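Uncharacterized protein Atu2452 (Agrobacterium tumefaciens, PDB 2R8B) is of unknown function but has an alpha/beta-hydrolase fold of the dienelactone hydrolase family and is probably a serine hydrolase. Local coordinates at residues P45-A57 and A123-H137. Residues are numbered along the deposited sequence; the frame is centred on the assembly and turned at random.
Sequences PMTKDSYFHKSRA and ATGKMADFIKANREH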
loop_
_atom_site.group_PDB
_atom_site.type_symbol
_atom_site.label_atom_id
_atom_site.label_comp_id
_atom_site.label_asym_id
_atom_site.label_seq_id
_atom_site.Cartn_x
_atom_site.Cartn_y
_atom_site.Cartn_z
ATOM N N PRO A 45 3.662 16.317 17.765
ATOM C CA PRO A 45 4.033 14.933 17.396
ATOM C C PRO A 45 5.541 14.613 17.532
ATOM O O PRO A 45 6.335 15.490 17.922
ATOM C CB PRO A 45 3.561 14.831 15.939
ATOM C CG PRO A 45 2.293 15.753 15.899
ATOM C CD PRO A 45 2.409 16.735 17.102
HETATM N N MSE A 46 5.898 13.351 17.283
HETATM C CA MSE A 46 7.283 12.908 17.105
HETATM C C MSE A 46 7.301 12.281 15.714
HETATM O O MSE A 46 6.270 12.290 15.045
HETATM C CB MSE A 46 7.669 11.903 18.177
HETATM C CG MSE A 46 9.154 11.627 18.212
HETATM SE SE MSE A 46 9.748 10.532 19.758
HETATM C CE MSE A 46 10.131 11.921 21.177
ATOM N N THR A 47 8.420 11.737 15.251
ATOM C CA THR A 47 8.506 11.435 13.800
ATOM C C THR A 47 7.893 10.106 13.277
ATOM O O THR A 47 7.226 10.087 12.236
ATOM C CB THR A 47 9.918 11.746 13.208
ATOM O OG1 THR A 47 10.026 11.146 11.906
ATOM C CG2 THR A 47 11.122 11.334 14.232
ATOM N N LYS A 48 8.120 9.013 13.999
ATOM C CA LYS A 48 7.404 7.741 13.808
ATOM C C LYS A 48 5.944 7.796 14.260
ATOM O O LYS A 48 5.149 6.923 13.949
ATOM C CB LYS A 48 8.080 6.677 14.650
ATOM C CG LYS A 48 8.482 7.173 16.028
ATOM C CD LYS A 48 8.084 6.169 17.074
ATOM C CE LYS A 48 8.551 6.591 18.446
ATOM N NZ LYS A 48 7.991 5.639 19.416
ATOM N N ASP A 49 5.622 8.802 15.058
ATOM C CA ASP A 49 4.260 9.079 15.464
ATOM C C ASP A 49 3.562 10.040 14.511
ATOM O O ASP A 49 2.568 10.665 14.903
ATOM C CB ASP A 49 4.282 9.744 16.825
ATOM C CG ASP A 49 4.792 8.838 17.885
ATOM O OD1 ASP A 49 4.576 7.622 17.688
ATOM O OD2 ASP A 49 5.394 9.331 18.885
ATOM N N SER A 50 4.075 10.187 13.284
ATOM C CA SER A 50 3.624 11.303 12.438
ATOM C C SER A 50 2.179 11.139 11.959
ATOM O O SER A 50 1.485 12.113 11.740
ATOM C CB SER A 50 4.624 11.660 11.308
ATOM O OG SER A 50 4.732 10.680 10.271
ATOM N N TYR A 51 1.724 9.903 11.813
ATOM C CA TYR A 51 0.313 9.636 11.632
ATOM C C TYR A 51 -0.152 9.055 12.942
ATOM O O TYR A 51 0.619 8.377 13.657
ATOM C CB TYR A 51 0.071 8.584 10.544
ATOM C CG TYR A 51 0.435 8.983 9.114
ATOM C CD1 TYR A 51 -0.468 9.676 8.297
ATOM C CD2 TYR A 51 1.669 8.627 8.570
ATOM C CE1 TYR A 51 -0.136 10.020 6.987
ATOM C CE2 TYR A 51 2.015 8.968 7.280
ATOM C CZ TYR A 51 1.112 9.665 6.487
ATOM O OH TYR A 51 1.492 9.998 5.204
ATOM N N PHE A 52 -1.410 9.324 13.256
ATOM C CA PHE A 52 -2.120 8.568 14.259
ATOM C C PHE A 52 -2.249 7.160 13.733
ATOM O O PHE A 52 -2.529 6.957 12.574
ATOM C CB PHE A 52 -3.514 9.148 14.483
ATOM C CG PHE A 52 -4.220 8.532 15.653
ATOM C CD1 PHE A 52 -3.920 8.956 16.970
ATOM C CD2 PHE A 52 -5.131 7.474 15.463
ATOM C CE1 PHE A 52 -4.537 8.362 18.074
ATOM C CE2 PHE A 52 -5.766 6.876 16.570
ATOM C CZ PHE A 52 -5.462 7.325 17.880
ATOM N N HIS A 53 -2.032 6.163 14.562
ATOM C CA HIS A 53 -2.060 4.807 14.020
ATOM C C HIS A 53 -2.260 3.758 15.097
ATOM O O HIS A 53 -1.989 4.013 16.258
ATOM C CB HIS A 53 -0.767 4.527 13.238
ATOM C CG HIS A 53 0.482 4.570 14.069
ATOM N ND1 HIS A 53 1.131 5.743 14.376
ATOM C CD2 HIS A 53 1.225 3.576 14.620
ATOM C CE1 HIS A 53 2.208 5.472 15.099
ATOM N NE2 HIS A 53 2.286 4.166 15.264
ATOM N N LYS A 54 -2.744 2.581 14.718
ATOM C CA LYS A 54 -2.568 1.414 15.581
ATOM C C LYS A 54 -1.159 0.792 15.385
ATOM O O LYS A 54 -0.572 0.895 14.289
ATOM C CB LYS A 54 -3.655 0.374 15.299
ATOM C CG LYS A 54 -4.966 0.634 16.005
ATOM C CD LYS A 54 -5.446 -0.594 16.813
ATOM C CE LYS A 54 -6.774 -0.303 17.527
ATOM N NZ LYS A 54 -6.548 0.432 18.797
ATOM N N SER A 55 -0.622 0.145 16.431
ATOM C CA SER A 55 0.601 -0.664 16.292
ATOM C C SER A 55 0.630 -1.935 17.137
ATOM O O SER A 55 0.085 -1.978 18.235
ATOM C CB SER A 55 1.852 0.171 16.568
ATOM O OG SER A 55 1.725 0.877 17.784
ATOM N N ARG A 56 1.302 -2.964 16.628
ATOM C CA ARG A 56 1.535 -4.195 17.396
ATOM C C ARG A 56 3.009 -4.542 17.221
ATOM O O ARG A 56 3.429 -4.938 16.126
ATOM C CB ARG A 56 0.627 -5.312 16.871
ATOM C CG ARG A 56 0.370 -6.447 17.802
ATOM C CD ARG A 56 1.205 -7.668 17.487
ATOM N NE ARG A 56 0.854 -8.286 16.213
ATOM C CZ ARG A 56 1.437 -9.386 15.729
ATOM N NH1 ARG A 56 2.386 -10.003 16.461
ATOM N NH2 ARG A 56 1.084 -9.873 14.522
ATOM N N ALA A 57 3.794 -4.313 18.272
ATOM C CA ALA A 57 5.237 -4.570 18.278
ATOM C C ALA A 57 5.533 -6.026 17.935
ATOM O O ALA A 57 5.024 -6.938 18.572
ATOM C CB ALA A 57 5.857 -4.211 19.639
ATOM N N ALA A 123 2.498 13.603 0.879
ATOM C CA ALA A 123 2.046 12.446 1.655
ATOM C C ALA A 123 2.973 11.263 1.459
ATOM O O ALA A 123 3.190 10.433 2.359
ATOM C CB ALA A 123 0.645 12.063 1.254
ATOM N N THR A 124 3.522 11.196 0.253
ATOM C CA THR A 124 4.488 10.166 -0.097
ATOM C C THR A 124 5.732 10.370 0.740
ATOM O O THR A 124 6.219 9.416 1.342
ATOM C CB THR A 124 4.752 10.176 -1.606
ATOM O OG1 THR A 124 3.531 9.818 -2.256
ATOM C CG2 THR A 124 5.836 9.187 -1.993
ATOM N N GLY A 125 6.194 11.615 0.827
ATOM C CA GLY A 125 7.301 11.980 1.686
ATOM C C GLY A 125 7.045 11.736 3.151
ATOM O O GLY A 125 7.967 11.364 3.862
ATOM N N LYS A 126 5.803 11.925 3.608
ATOM C CA LYS A 126 5.432 11.664 5.015
ATOM C C LYS A 126 5.439 10.164 5.313
ATOM O O LYS A 126 6.141 9.728 6.218
ATOM C CB LYS A 126 4.072 12.283 5.340
ATOM C CG LYS A 126 3.683 12.326 6.808
ATOM C CD LYS A 126 2.507 13.288 7.065
ATOM C CE LYS A 126 1.647 12.815 8.257
ATOM N NZ LYS A 126 0.786 13.877 8.877
HETATM N N MSE A 127 4.686 9.377 4.535
HETATM C CA MSE A 127 4.732 7.910 4.597
HETATM C C MSE A 127 6.120 7.290 4.623
HETATM O O MSE A 127 6.433 6.488 5.521
HETATM C CB MSE A 127 4.047 7.312 3.405
HETATM C CG MSE A 127 2.717 6.840 3.692
HETATM SE SE MSE A 127 2.583 5.465 5.042
HETATM C CE MSE A 127 0.839 6.149 5.633
ATOM N N ALA A 128 6.939 7.622 3.625
ATOM C CA ALA A 128 8.297 7.128 3.587
ATOM C C ALA A 128 8.968 7.316 4.958
ATOM O O ALA A 128 9.475 6.361 5.536
ATOM C CB ALA A 128 9.070 7.846 2.535
ATOM N N ASP A 129 8.941 8.544 5.476
ATOM C CA ASP A 129 9.626 8.875 6.715
ATOM C C ASP A 129 9.109 8.066 7.886
ATOM O O ASP A 129 9.904 7.488 8.651
ATOM C CB ASP A 129 9.490 10.366 6.995
ATOM C CG ASP A 129 10.379 11.186 6.100
ATOM O OD1 ASP A 129 11.393 10.604 5.650
ATOM O OD2 ASP A 129 10.078 12.384 5.839
ATOM N N PHE A 130 7.778 8.049 7.992
ATOM C CA PHE A 130 7.016 7.318 8.968
ATOM C C PHE A 130 7.472 5.870 8.927
ATOM O O PHE A 130 7.904 5.327 9.930
ATOM C CB PHE A 130 5.545 7.460 8.588
ATOM C CG PHE A 130 4.585 6.728 9.483
ATOM C CD1 PHE A 130 4.239 7.231 10.730
ATOM C CD2 PHE A 130 3.958 5.578 9.048
ATOM C CE1 PHE A 130 3.319 6.571 11.555
ATOM C CE2 PHE A 130 3.035 4.922 9.866
ATOM C CZ PHE A 130 2.731 5.419 11.122
ATOM N N ILE A 131 7.441 5.251 7.761
ATOM C CA ILE A 131 7.936 3.882 7.645
ATOM C C ILE A 131 9.427 3.719 8.069
ATOM O O ILE A 131 9.701 2.936 8.960
ATOM C CB ILE A 131 7.597 3.274 6.241
ATOM C CG1 ILE A 131 6.083 3.069 6.123
ATOM C CG2 ILE A 131 8.313 1.930 6.033
ATOM C CD1 ILE A 131 5.571 3.027 4.728
ATOM N N LYS A 132 10.371 4.449 7.475
ATOM C CA LYS A 132 11.790 4.412 7.906
ATOM C C LYS A 132 11.979 4.580 9.435
ATOM O O LYS A 132 12.859 3.940 10.055
ATOM C CB LYS A 132 12.624 5.499 7.208
ATOM C CG LYS A 132 12.923 5.258 5.721
ATOM C CD LYS A 132 12.854 6.575 4.926
ATOM C CE LYS A 132 13.435 6.457 3.507
ATOM N NZ LYS A 132 14.923 6.673 3.541
ATOM N N ALA A 133 11.175 5.478 10.014
ATOM C CA ALA A 133 11.304 5.852 11.420
ATOM C C ALA A 133 10.833 4.705 12.314
ATOM O O ALA A 133 11.431 4.459 13.347
ATOM C CB ALA A 133 10.548 7.169 11.725
ATOM N N ASN A 134 9.797 3.977 11.892
ATOM C CA ASN A 134 9.317 2.808 12.656
ATOM C C ASN A 134 10.185 1.579 12.487
ATOM O O ASN A 134 10.362 0.833 13.436
ATOM C CB ASN A 134 7.869 2.473 12.312
ATOM C CG ASN A 134 6.905 3.445 12.917
ATOM O OD1 ASN A 134 6.511 3.330 14.060
ATOM N ND2 ASN A 134 6.523 4.418 12.147
ATOM N N ARG A 135 10.662 1.345 11.268
ATOM C CA ARG A 135 11.803 0.477 11.021
ATOM C C ARG A 135 12.852 0.646 12.154
ATOM O O ARG A 135 13.163 -0.297 12.845
ATOM C CB ARG A 135 12.404 0.876 9.681
ATOM C CG ARG A 135 13.471 -0.029 9.155
ATOM C CD ARG A 135 12.770 -1.121 8.423
ATOM N NE ARG A 135 13.496 -1.756 7.307
ATOM C CZ ARG A 135 14.201 -1.184 6.320
ATOM N NH1 ARG A 135 14.371 0.155 6.200
ATOM N NH2 ARG A 135 14.743 -2.012 5.418
ATOM N N GLU A 136 13.373 1.847 12.373
ATOM C CA GLU A 136 14.322 2.072 13.469
ATOM C C GLU A 136 13.724 1.625 14.789
ATOM O O GLU A 136 14.267 0.756 15.445
ATOM C CB GLU A 136 14.717 3.552 13.580
ATOM C CG GLU A 136 15.594 4.116 12.400
ATOM C CD GLU A 136 17.141 4.208 12.731
ATOM O OE1 GLU A 136 17.943 4.446 11.763
ATOM O OE2 GLU A 136 17.537 4.054 13.942
ATOM N N HIS A 137 12.584 2.202 15.151
ATOM C CA HIS A 137 12.038 2.026 16.474
ATOM C C HIS A 137 11.887 0.570 16.882
ATOM O O HIS A 137 12.403 0.171 17.933
ATOM C CB HIS A 137 10.729 2.774 16.644
ATOM C CG HIS A 137 10.168 2.650 18.020
ATOM N ND1 HIS A 137 8.863 2.259 18.264
ATOM C CD2 HIS A 137 10.750 2.809 19.234
ATOM C CE1 HIS A 137 8.664 2.202 19.575
ATOM N NE2 HIS A 137 9.797 2.509 20.180
#
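Across the contact, Asn134 gives its ND2 weakly to the carbonyl of Lys48 (ND2 to O 3.4 Å), and the same amide nitrogen turns back to its own helix, where it donates to Phe130 O at 2.8 Å. That oxygen also accepts the backbone N of Asn134, so two donors grip it, ND2 coming from well above its carbonyl plane. The bond to Phe130 O, more than the weak one, would favour this rotation of the amide, whose ND2 lies over the centre of one face of the Phe130 ring. The opposite face of that ring receives the edge of Tyr51 in a T-shaped stack, CD2 of Tyr51 lying 3.6 Å from CG of Phe130 with the planes at 87°. Phe130 in turn points its own edge at the face of His53 (planes at 84°), which completes a cluster of three aromatics. His53 is steadied by a nearly straight bond from its ND1 to Tyr51 O, 2.8 Å long, with the acceptor in the imidazole plane though ND1 stands above the carbonyl plane. Tyr51 is sandwiched: Lys126 CE lies over one face and the selenomethionine methyl, Met127 CE, over the other, 3.6 and 3.8 Å from the ring centroid. Lys126 leaves the helix with CG trans to the backbone N (chi1 -169°), which carries its chain across the ring and brings NZ into a cation-pi contact and a weak bond to Ser50 O. Farther along the helix, Ala133 CB packs against Lys48, whose ammonium end sits above the His137 ring. In this alpha/beta-hydrolase fold, turn 47-50 and His53 of edge strand 53-56, antiparallel to strand 90-94, thus pack onto helix 117-138, while Leu92 touches Phe130 and Asn134 and Met127 reaches Ile154 of helix 150-161.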